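Inactive PncC family protein (Escherichia coli O157:H7, PDB 5KOL) belongs to the CinA family but lacks nicotinamide-nucleotide (NMN) amidohydrolase activity. Local coordinates at the interface of chains A and B. Residues are numbered along the deposited sequence; one frame, centred on the assembly and turned at random. Chains: chain A/B, Uncharacterized protein.

The interface of chains A and B. Residues chain A 64-69, 72, 76; chain B 48, 52, 61-64.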
# COMPACT_ATOMS: atom_id res chain seq x y z
N GLY A 64 -2.00 -4.25 -4.23
CA GLY A 64 -1.60 -4.28 -2.83
C GLY A 64 -2.61 -3.55 -1.98
O GLY A 64 -3.09 -2.48 -2.35
N PHE A 65 -2.94 -4.13 -0.83
CA PHE A 65 -3.91 -3.55 0.08
C PHE A 65 -3.23 -3.18 1.38
O PHE A 65 -2.42 -3.96 1.90
CB PHE A 65 -5.06 -4.53 0.32
CG PHE A 65 -5.75 -4.96 -0.95
CD1 PHE A 65 -6.67 -4.12 -1.56
CD2 PHE A 65 -5.45 -6.18 -1.54
CE1 PHE A 65 -7.29 -4.50 -2.73
CE2 PHE A 65 -6.09 -6.57 -2.72
CZ PHE A 65 -7.00 -5.72 -3.31
N VAL A 66 -3.51 -1.98 1.87
CA VAL A 66 -3.12 -1.56 3.20
C VAL A 66 -4.40 -1.33 3.98
O VAL A 66 -5.23 -0.50 3.59
CB VAL A 66 -2.25 -0.29 3.17
CG1 VAL A 66 -1.91 0.14 4.56
CG2 VAL A 66 -0.94 -0.56 2.37
N THR A 67 -4.56 -2.07 5.08
CA THR A 67 -5.80 -2.01 5.89
C THR A 67 -5.35 -1.88 7.34
O THR A 67 -5.13 -2.89 8.02
CB THR A 67 -6.66 -3.26 5.68
OG1 THR A 67 -5.86 -4.42 5.90
CG2 THR A 67 -7.20 -3.31 4.26
N PHE A 68 -5.23 -0.63 7.80
CA PHE A 68 -4.62 -0.33 9.09
C PHE A 68 -5.60 -0.49 10.26
O PHE A 68 -5.15 -0.64 11.40
CB PHE A 68 -4.07 1.10 9.09
CG PHE A 68 -3.00 1.35 10.13
CD1 PHE A 68 -1.69 0.90 9.93
CD2 PHE A 68 -3.30 2.02 11.30
CE1 PHE A 68 -0.71 1.13 10.89
CE2 PHE A 68 -2.32 2.25 12.27
CZ PHE A 68 -1.02 1.81 12.06
N THR A 69 -6.91 -0.45 10.01
CA THR A 69 -7.90 -0.46 11.07
C THR A 69 -8.80 -1.69 10.97
O THR A 69 -8.82 -2.40 9.97
CB THR A 69 -8.77 0.81 11.05
OG1 THR A 69 -9.53 0.82 9.83
CG2 THR A 69 -7.89 2.07 11.12
N ALA A 72 -11.25 -1.15 8.05
CA ALA A 72 -10.68 -1.34 6.72
C ALA A 72 -10.50 -2.82 6.41
O ALA A 72 -10.75 -3.26 5.28
CB ALA A 72 -9.36 -0.57 6.60
N ILE A 76 -12.52 -3.96 3.09
CA ILE A 76 -11.71 -4.25 1.91
C ILE A 76 -11.42 -5.74 1.78
O ILE A 76 -11.40 -6.29 0.68
CB ILE A 76 -10.40 -3.42 1.96
CG1 ILE A 76 -10.70 -1.93 2.13
CG2 ILE A 76 -9.54 -3.68 0.72
CD1 ILE A 76 -11.75 -1.39 1.18
N ALA B 48 0.98 5.48 1.45
CA ALA B 48 0.28 4.84 2.56
C ALA B 48 1.20 4.64 3.76
O ALA B 48 0.79 4.88 4.90
CB ALA B 48 -0.32 3.51 2.09
N CYS B 52 0.60 5.72 7.64
CA CYS B 52 0.56 4.76 8.73
C CYS B 52 1.66 5.00 9.76
O CYS B 52 1.60 4.45 10.86
CB CYS B 52 0.67 3.34 8.18
SG CYS B 52 -0.74 2.79 7.17
N TYR B 61 -7.36 7.45 9.02
CA TYR B 61 -6.90 6.73 7.84
C TYR B 61 -7.04 5.23 8.06
O TYR B 61 -6.66 4.72 9.12
CB TYR B 61 -5.43 7.07 7.53
CG TYR B 61 -4.85 6.39 6.31
CD1 TYR B 61 -5.24 6.77 5.02
CD2 TYR B 61 -3.89 5.39 6.43
CE1 TYR B 61 -4.69 6.16 3.90
CE2 TYR B 61 -3.33 4.79 5.32
CZ TYR B 61 -3.73 5.17 4.06
OH TYR B 61 -3.18 4.57 2.95
N GLY B 62 -7.57 4.54 7.06
CA GLY B 62 -7.77 3.11 7.16
C GLY B 62 -7.31 2.34 5.95
O GLY B 62 -6.66 1.30 6.09
N ALA B 63 -7.61 2.83 4.75
CA ALA B 63 -7.51 2.02 3.54
C ALA B 63 -6.62 2.70 2.51
O ALA B 63 -6.90 3.82 2.07
CB ALA B 63 -8.91 1.75 2.96
N GLY B 64 -5.53 2.03 2.13
CA GLY B 64 -4.68 2.47 1.04
C GLY B 64 -4.61 1.40 -0.02
O GLY B 64 -4.57 0.21 0.28
O HOH W 1 -6.84 -1.35 1.45
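Strand 61-67 of each chain pairs antiparallel with its two-fold mate, so the contact is an edge-to-edge beta pairing between two copies of the protein. A:Val66 and B:Gly64 form a reciprocal pair of backbone hydrogen bonds. A:Val66 N donates to B:Gly64 O at 2.9 Å, and B:Gly64 N returns a bond to A:Val66 O. The second arrives on a lone pair of the carbonyl and is nearly straight (168° at H). Just past the strand end, A:Phe68 N donates to B:Gly62 O at 3.0 Å, in the carbonyl plane. A water links A:Val66 O to B:Gly64 O.

On one side of the paired strands, helix 46-53 of chain B meets the side chains of A:Val66 and A:Phe68. A:Phe68 CG is anti to the backbone N (chi1 -158°), which turns the ring towards helix 46-53. Its CD1 lies 3.5 Å from B:Cys52 SG, and CD1 and CE1 also lie against B:Cys52 CB. A:Val66 CG1 touches the same sulfur at 3.9 Å, while CG2 points towards B:Ala48 CB. B:Cys52 SG also lies in plane at the edge of its own chain's B:Tyr61 ring.

On the other side, A:Ala72 CB rests on B:Gly62, 3.3 Å from its carbonyl O. A:Thr69 OG1 accepts a hydrogen bond from A:Ala72 N at 3.2 Å, tying down the start of helix 70-76. A:Thr69 CG2 reaches B:Tyr61 O.

The pairing joins the edges of the two subunits' sheets in a symmetric dimer, which may be the biological form.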